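PDB 3MIZ: putative transcriptional regulator protein, LacI family from Rhizobium etli, which probably binds regulatory DNA as a transcriptional repressor, with a periplasmic-binding-protein-like region expected to sense an effector. Local coordinates for residues Y28-W39 with Y253-K262. Sequence-based numbering, arbitrary orientation.
Sequences YSVDIVRGIQDW and YYDLGREGAK
G35 and G257 meet where two helices touch backbone to backbone, their CA atoms 4.4 Å apart. The axes come within 6.4 Å and cross at -42°, a closeness that has a steric price: a CB on either glycine would collide with a carbonyl oxygen opposite, that of Y254 or of I32. In return, CA-H...O contacts run both ways, G257 CA to I32 O and G35 CA to Y254 O, with two more of the kind from I32 and Y254 CA towards Y253 O and D31 O.

Polar contacts gather along one flank around Y254, a knob set among D31, R34, G35 and D38. With CG anti to the backbone N (chi1 -178°), its ring reaches across to helix 30-42, where Y254 OH donates to the anti lone pair of D38 OD2 at 2.7 Å. The extended R34 lays its guanidinium over one ring face as an off-centre cation-pi contact, with R34 CZ 4.1 Å from the centroid of the Y254 ring and the planes 32° apart; R258 CG lies over the opposite face. D31 OD2, salt-bridged to R236, also receives a water hydrogen bond, and that water accepts from Y254 N. A leucine in place of Y254 would probably leave D38 without its hydroxyl donor and R34 without an aromatic face.

Apolar packing closes both ends. I32 CG1 abuts Y253 CD1 at 3.5 Å, while the W39 indole takes A261 CB against one face, 3.3 Å above its plane and towards the rim. I32 and I36 also reach strand 73-78 of the parallel sheet, through V77 and L75. The glycine-mediated crossing thus joins two helices far apart in sequence in one alpha/beta lobe of the periplasmic-binding-protein-like fold of LacI-family regulators.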
ATOM      1  N   TYR A  28      -2.465   3.739   0.053  1.00 47.78           N
ATOM      2  CA  TYR A  28      -2.087   4.210   1.382  1.00 45.46           C
ATOM      3  C   TYR A  28      -3.285   4.830   2.089  1.00 42.08           C
ATOM      4  O   TYR A  28      -3.134   5.539   3.082  1.00 40.32           O
ATOM      5  CB  TYR A  28      -0.983   5.264   1.281  1.00 49.32           C
ATOM      6  CG  TYR A  28      -0.032   5.063   0.124  1.00 52.64           C
ATOM      7  CD1 TYR A  28       0.617   3.845  -0.071  1.00 54.02           C
ATOM      8  CD2 TYR A  28       0.231   6.100  -0.767  1.00 54.95           C
ATOM      9  CE1 TYR A  28       1.506   3.665  -1.130  1.00 56.46           C
ATOM     10  CE2 TYR A  28       1.117   5.933  -1.828  1.00 57.01           C
ATOM     11  CZ  TYR A  28       1.751   4.714  -2.004  1.00 56.81           C
ATOM     12  OH  TYR A  28       2.629   4.551  -3.049  1.00 58.38           O
ATOM     13  N   SER A  29      -4.478   4.562   1.576  1.00 38.10           N
ATOM     14  CA  SER A  29      -5.673   5.135   2.172  1.00 32.89           C
ATOM     15  C   SER A  29      -6.768   4.101   2.325  1.00 30.03           C
ATOM     16  O   SER A  29      -7.907   4.432   2.663  1.00 27.78           O
ATOM     17  CB  SER A  29      -6.151   6.290   1.311  1.00 32.10           C
ATOM     18  OG  SER A  29      -5.061   7.135   1.009  1.00 29.39           O
ATOM     19  N   VAL A  30      -6.404   2.847   2.081  1.00 27.28           N
ATOM     20  CA  VAL A  30      -7.334   1.736   2.187  1.00 26.25           C
ATOM     21  C   VAL A  30      -7.904   1.646   3.590  1.00 23.74           C
ATOM     22  O   VAL A  30      -8.971   1.066   3.789  1.00 24.22           O
ATOM     23  CB  VAL A  30      -6.650   0.395   1.848  1.00 28.09           C
ATOM     24  CG1 VAL A  30      -6.110   0.431   0.427  1.00 29.12           C
ATOM     25  CG2 VAL A  30      -5.534   0.114   2.840  1.00 29.33           C
ATOM     26  N   ASP A  31      -7.196   2.214   4.566  1.00 21.37           N
ATOM     27  CA  ASP A  31      -7.678   2.184   5.943  1.00 18.99           C
ATOM     28  C   ASP A  31      -9.041   2.860   6.071  1.00 17.02           C
ATOM     29  O   ASP A  31      -9.818   2.540   6.968  1.00 14.37           O
ATOM     30  CB  ASP A  31      -6.670   2.847   6.883  1.00 21.76           C
ATOM     31  CG  ASP A  31      -6.035   1.858   7.836  1.00 25.62           C
ATOM     32  OD1 ASP A  31      -5.643   0.761   7.382  1.00 24.57           O
ATOM     33  OD2 ASP A  31      -5.926   2.177   9.039  1.00 29.44           O
ATOM     34  N   ILE A  32      -9.338   3.806   5.182  1.00 15.77           N
ATOM     35  CA  ILE A  32     -10.645   4.453   5.247  1.00 14.41           C
ATOM     36  C   ILE A  32     -11.652   3.372   4.900  1.00 13.67           C
ATOM     37  O   ILE A  32     -12.681   3.221   5.559  1.00 17.10           O
ATOM     38  CB  ILE A  32     -10.783   5.600   4.229  1.00 12.98           C
ATOM     39  CG1 ILE A  32      -9.845   6.745   4.607  1.00 13.55           C
ATOM     40  CG2 ILE A  32     -12.240   6.111   4.221  1.00 12.79           C
ATOM     41  CD1 ILE A  32      -9.791   7.851   3.558  1.00 12.08           C
ATOM     42  N   VAL A  33     -11.344   2.613   3.856  1.00 15.16           N
ATOM     43  CA  VAL A  33     -12.228   1.544   3.419  1.00 17.24           C
ATOM     44  C   VAL A  33     -12.356   0.527   4.544  1.00 18.99           C
ATOM     45  O   VAL A  33     -13.447   0.035   4.823  1.00 16.07           O
ATOM     46  CB  VAL A  33     -11.686   0.877   2.149  1.00 19.75           C
ATOM     47  CG1 VAL A  33     -12.675  -0.155   1.634  1.00 20.42           C
ATOM     48  CG2 VAL A  33     -11.425   1.939   1.092  1.00 18.60           C
ATOM     49  N   ARG A  34     -11.237   0.235   5.200  1.00 18.96           N
ATOM     50  CA  ARG A  34     -11.225  -0.700   6.317  1.00 20.43           C
ATOM     51  C   ARG A  34     -12.186  -0.218   7.403  1.00 19.63           C
ATOM     52  O   ARG A  34     -12.929  -1.006   7.984  1.00 17.97           O
ATOM     53  CB  ARG A  34      -9.805  -0.804   6.891  1.00 22.42           C
ATOM     54  CG  ARG A  34      -9.687  -1.668   8.134  1.00 28.21           C
ATOM     55  CD  ARG A  34      -8.353  -1.426   8.837  1.00 31.39           C
ATOM     56  NE  ARG A  34      -8.406  -1.868  10.225  1.00 35.18           N
ATOM     57  CZ  ARG A  34      -7.659  -1.366  11.201  1.00 37.26           C
ATOM     58  NH1 ARG A  34      -6.790  -0.393  10.946  1.00 37.06           N
ATOM     59  NH2 ARG A  34      -7.790  -1.829  12.438  1.00 37.68           N
ATOM     60  N   GLY A  35     -12.163   1.085   7.671  1.00 18.47           N
ATOM     61  CA  GLY A  35     -13.042   1.650   8.678  1.00 17.00           C
ATOM     62  C   GLY A  35     -14.491   1.579   8.233  1.00 17.44           C
ATOM     63  O   GLY A  35     -15.378   1.243   9.023  1.00 18.24           O
ATOM     64  N   ILE A  36     -14.744   1.904   6.970  1.00 15.71           N
ATOM     65  CA  ILE A  36     -16.105   1.833   6.443  1.00 16.84           C
ATOM     66  C   ILE A  36     -16.606   0.391   6.526  1.00 15.78           C
ATOM     67  O   ILE A  36     -17.685   0.123   7.053  1.00 16.42           O
ATOM     68  CB  ILE A  36     -16.170   2.253   4.947  1.00 17.09           C
ATOM     69  CG1 ILE A  36     -15.723   3.706   4.767  1.00 17.41           C
ATOM     70  CG2 ILE A  36     -17.583   2.060   4.421  1.00 15.41           C
ATOM     71  CD1 ILE A  36     -16.615   4.703   5.428  1.00 25.66           C
ATOM     72  N   GLN A  37     -15.815  -0.538   5.993  1.00 16.65           N
ATOM     73  CA  GLN A  37     -16.195  -1.948   5.976  1.00 18.98           C
ATOM     74  C   GLN A  37     -16.461  -2.488   7.378  1.00 19.38           C
ATOM     75  O   GLN A  37     -17.469  -3.163   7.601  1.00 22.09           O
ATOM     76  CB  GLN A  37     -15.112  -2.780   5.277  1.00 20.17           C
ATOM     77  CG  GLN A  37     -15.521  -4.211   4.949  1.00 21.34           C
ATOM     78  CD  GLN A  37     -16.508  -4.298   3.798  1.00 24.42           C
ATOM     79  OE1 GLN A  37     -16.184  -3.963   2.658  1.00 23.64           O
ATOM     80  NE2 GLN A  37     -17.725  -4.751   4.094  1.00 21.96           N
ATOM     81  N   ASP A  38     -15.571  -2.193   8.325  1.00 20.11           N
ATOM     82  CA  ASP A  38     -15.764  -2.652   9.702  1.00 20.39           C
ATOM     83  C   ASP A  38     -17.091  -2.153  10.262  1.00 19.59           C
ATOM     84  O   ASP A  38     -17.840  -2.914  10.882  1.00 18.16           O
ATOM     85  CB  ASP A  38     -14.612  -2.182  10.595  1.00 23.12           C
ATOM     86  CG  ASP A  38     -13.393  -3.077  10.488  1.00 23.82           C
ATOM     87  OD1 ASP A  38     -13.393  -3.968   9.616  1.00 26.07           O
ATOM     88  OD2 ASP A  38     -12.438  -2.881  11.272  1.00 25.27           O
ATOM     89  N   TRP A  39     -17.386  -0.872  10.052  1.00 17.63           N
ATOM     90  CA  TRP A  39     -18.646  -0.314  10.526  1.00 18.78           C
ATOM     91  C   TRP A  39     -19.815  -1.027   9.831  1.00 18.52           C
ATOM     92  O   TRP A  39     -20.806  -1.389  10.467  1.00 20.85           O
ATOM     93  CB  TRP A  39     -18.722   1.185  10.222  1.00 19.63           C
ATOM     94  CG  TRP A  39     -19.994   1.796  10.710  1.00 21.08           C
ATOM     95  CD1 TRP A  39     -20.236   2.296  11.953  1.00 20.47           C
ATOM     96  CD2 TRP A  39     -21.232   1.872   9.997  1.00 21.51           C
ATOM     97  NE1 TRP A  39     -21.552   2.674  12.064  1.00 22.06           N
ATOM     98  CE2 TRP A  39     -22.186   2.423  10.877  1.00 22.05           C
ATOM     99  CE3 TRP A  39     -21.629   1.521   8.701  1.00 22.45           C
ATOM    100  CZ2 TRP A  39     -23.518   2.631  10.506  1.00 21.63           C
ATOM    101  CZ3 TRP A  39     -22.956   1.725   8.330  1.00 24.08           C
ATOM    102  CH2 TRP A  39     -23.884   2.276   9.233  1.00 21.83           C
ATOM    103  N   TYR A 253      -7.364   7.721   9.352  1.00 13.60           N
ATOM    104  CA  TYR A 253      -8.098   7.085   8.268  1.00 14.27           C
ATOM    105  C   TYR A 253      -9.162   6.099   8.713  1.00 14.96           C
ATOM    106  O   TYR A 253     -10.308   6.188   8.283  1.00 10.66           O
ATOM    107  CB  TYR A 253      -7.131   6.395   7.300  1.00 16.23           C
ATOM    108  CG  TYR A 253      -6.470   7.357   6.342  1.00 18.69           C
ATOM    109  CD1 TYR A 253      -7.114   8.535   5.963  1.00 23.67           C
ATOM    110  CD2 TYR A 253      -5.224   7.082   5.784  1.00 25.65           C
ATOM    111  CE1 TYR A 253      -6.540   9.414   5.053  1.00 25.68           C
ATOM    112  CE2 TYR A 253      -4.638   7.962   4.862  1.00 25.96           C
ATOM    113  CZ  TYR A 253      -5.309   9.121   4.507  1.00 24.35           C
ATOM    114  OH  TYR A 253      -4.770   9.989   3.582  1.00 31.42           O
ATOM    115  N   TYR A 254      -8.780   5.153   9.563  1.00 11.96           N
ATOM    116  CA  TYR A 254      -9.722   4.158  10.048  1.00 16.03           C
ATOM    117  C   TYR A 254     -10.939   4.840  10.682  1.00 16.03           C
ATOM    118  O   TYR A 254     -12.085   4.494  10.375  1.00 16.12           O
ATOM    119  CB  TYR A 254      -9.036   3.237  11.065  1.00 19.10           C
ATOM    120  CG  TYR A 254      -9.932   2.137  11.585  1.00 22.23           C
ATOM    121  CD1 TYR A 254     -10.295   1.061  10.775  1.00 22.64           C
ATOM    122  CD2 TYR A 254     -10.451   2.195  12.875  1.00 24.67           C
ATOM    123  CE1 TYR A 254     -11.162   0.072  11.238  1.00 25.92           C
ATOM    124  CE2 TYR A 254     -11.313   1.213  13.350  1.00 26.43           C
ATOM    125  CZ  TYR A 254     -11.667   0.155  12.527  1.00 27.43           C
ATOM    126  OH  TYR A 254     -12.544  -0.805  12.992  1.00 28.57           O
ATOM    127  N   ASP A 255     -10.690   5.815  11.553  1.00 17.00           N
ATOM    128  CA  ASP A 255     -11.769   6.538  12.222  1.00 18.17           C
ATOM    129  C   ASP A 255     -12.580   7.387  11.248  1.00 17.77           C
ATOM    130  O   ASP A 255     -13.789   7.539  11.417  1.00 16.30           O
ATOM    131  CB  ASP A 255     -11.222   7.431  13.339  1.00 20.24           C
ATOM    132  CG  ASP A 255     -10.644   6.634  14.497  1.00 26.68           C
ATOM    133  OD1 ASP A 255     -11.212   5.572  14.839  1.00 26.07           O
ATOM    134  OD2 ASP A 255      -9.631   7.080  15.071  1.00 29.51           O
ATOM    135  N   LEU A 256     -11.918   7.957  10.244  1.00 15.17           N
ATOM    136  CA  LEU A 256     -12.629   8.759   9.246  1.00 15.08           C
ATOM    137  C   LEU A 256     -13.649   7.884   8.535  1.00 14.02           C
ATOM    138  O   LEU A 256     -14.769   8.318   8.261  1.00 15.13           O
ATOM    139  CB  LEU A 256     -11.667   9.346   8.208  1.00 13.35           C
ATOM    140  CG  LEU A 256     -10.859  10.577   8.623  1.00 18.84           C
ATOM    141  CD1 LEU A 256      -9.835  10.918   7.547  1.00 20.41           C
ATOM    142  CD2 LEU A 256     -11.800  11.751   8.854  1.00 16.57           C
ATOM    143  N   GLY A 257     -13.246   6.655   8.225  1.00 13.00           N
ATOM    144  CA  GLY A 257     -14.135   5.725   7.554  1.00 12.29           C
ATOM    145  C   GLY A 257     -15.305   5.329   8.440  1.00 15.69           C
ATOM    146  O   GLY A 257     -16.457   5.377   8.014  1.00 14.29           O
ATOM    147  N   ARG A 258     -15.022   4.944   9.681  1.00 15.22           N
ATOM    148  CA  ARG A 258     -16.093   4.561  10.595  1.00 17.93           C
ATOM    149  C   ARG A 258     -17.037   5.730  10.862  1.00 17.52           C
ATOM    150  O   ARG A 258     -18.263   5.570  10.816  1.00 17.94           O
ATOM    151  CB  ARG A 258     -15.513   4.061  11.920  1.00 21.11           C
ATOM    152  CG  ARG A 258     -14.686   2.794  11.808  1.00 24.95           C
ATOM    153  CD  ARG A 258     -14.301   2.310  13.201  1.00 31.54           C
ATOM    154  NE  ARG A 258     -15.482   2.106  14.033  1.00 35.86           N
ATOM    155  CZ  ARG A 258     -16.391   1.163  13.810  1.00 37.93           C
ATOM    156  NH1 ARG A 258     -16.250   0.334  12.787  1.00 40.35           N
ATOM    157  NH2 ARG A 258     -17.451   1.059  14.599  1.00 39.57           N
ATOM    158  N   GLU A 259     -16.476   6.904  11.142  1.00 17.59           N
ATOM    159  CA  GLU A 259     -17.307   8.079  11.414  1.00 18.33           C
ATOM    160  C   GLU A 259     -18.120   8.479  10.186  1.00 17.83           C
ATOM    161  O   GLU A 259     -19.309   8.785  10.294  1.00 17.45           O
ATOM    162  CB  GLU A 259     -16.445   9.264  11.867  1.00 20.86           C
ATOM    163  CG  GLU A 259     -15.942   9.171  13.306  1.00 25.68           C
ATOM    164  CD  GLU A 259     -17.075   9.137  14.316  1.00 29.12           C
ATOM    165  OE1 GLU A 259     -17.967  10.012  14.252  1.00 28.22           O
ATOM    166  OE2 GLU A 259     -17.071   8.235  15.179  1.00 32.52           O
ATOM    167  N   GLY A 260     -17.475   8.481   9.024  1.00 15.53           N
ATOM    168  CA  GLY A 260     -18.160   8.842   7.795  1.00 13.97           C
ATOM    169  C   GLY A 260     -19.343   7.940   7.509  1.00 16.08           C
ATOM    170  O   GLY A 260     -20.412   8.413   7.123  1.00 15.13           O
ATOM    171  N   ALA A 261     -19.150   6.637   7.698  1.00 15.37           N
ATOM    172  CA  ALA A 261     -20.207   5.661   7.455  1.00 17.54           C
ATOM    173  C   ALA A 261     -21.396   5.882   8.392  1.00 16.64           C
ATOM    174  O   ALA A 261     -22.540   5.888   7.949  1.00 17.32           O
ATOM    175  CB  ALA A 261     -19.656   4.232   7.617  1.00 15.94           C
ATOM    176  N   LYS A 262     -21.127   6.071   9.681  1.00 16.46           N
ATOM    177  CA  LYS A 262     -22.205   6.296  10.641  1.00 19.91           C
ATOM    178  C   LYS A 262     -22.971   7.560  10.267  1.00 20.34           C
ATOM    179  O   LYS A 262     -24.205   7.589  10.287  1.00 20.70           O
ATOM    180  CB  LYS A 262     -21.655   6.437  12.063  1.00 22.27           C
ATOM    181  CG  LYS A 262     -22.755   6.638  13.097  1.00 26.41           C
ATOM    182  CD  LYS A 262     -22.214   6.946  14.478  1.00 31.08           C
ATOM    183  CE  LYS A 262     -23.362   7.235  15.443  1.00 33.67           C
ATOM    184  NZ  LYS A 262     -22.886   7.473  16.831  1.00 34.99           N
TER
HETATM  185  O   HOH W   1      -6.033   4.704  10.429  1.00 19.74           O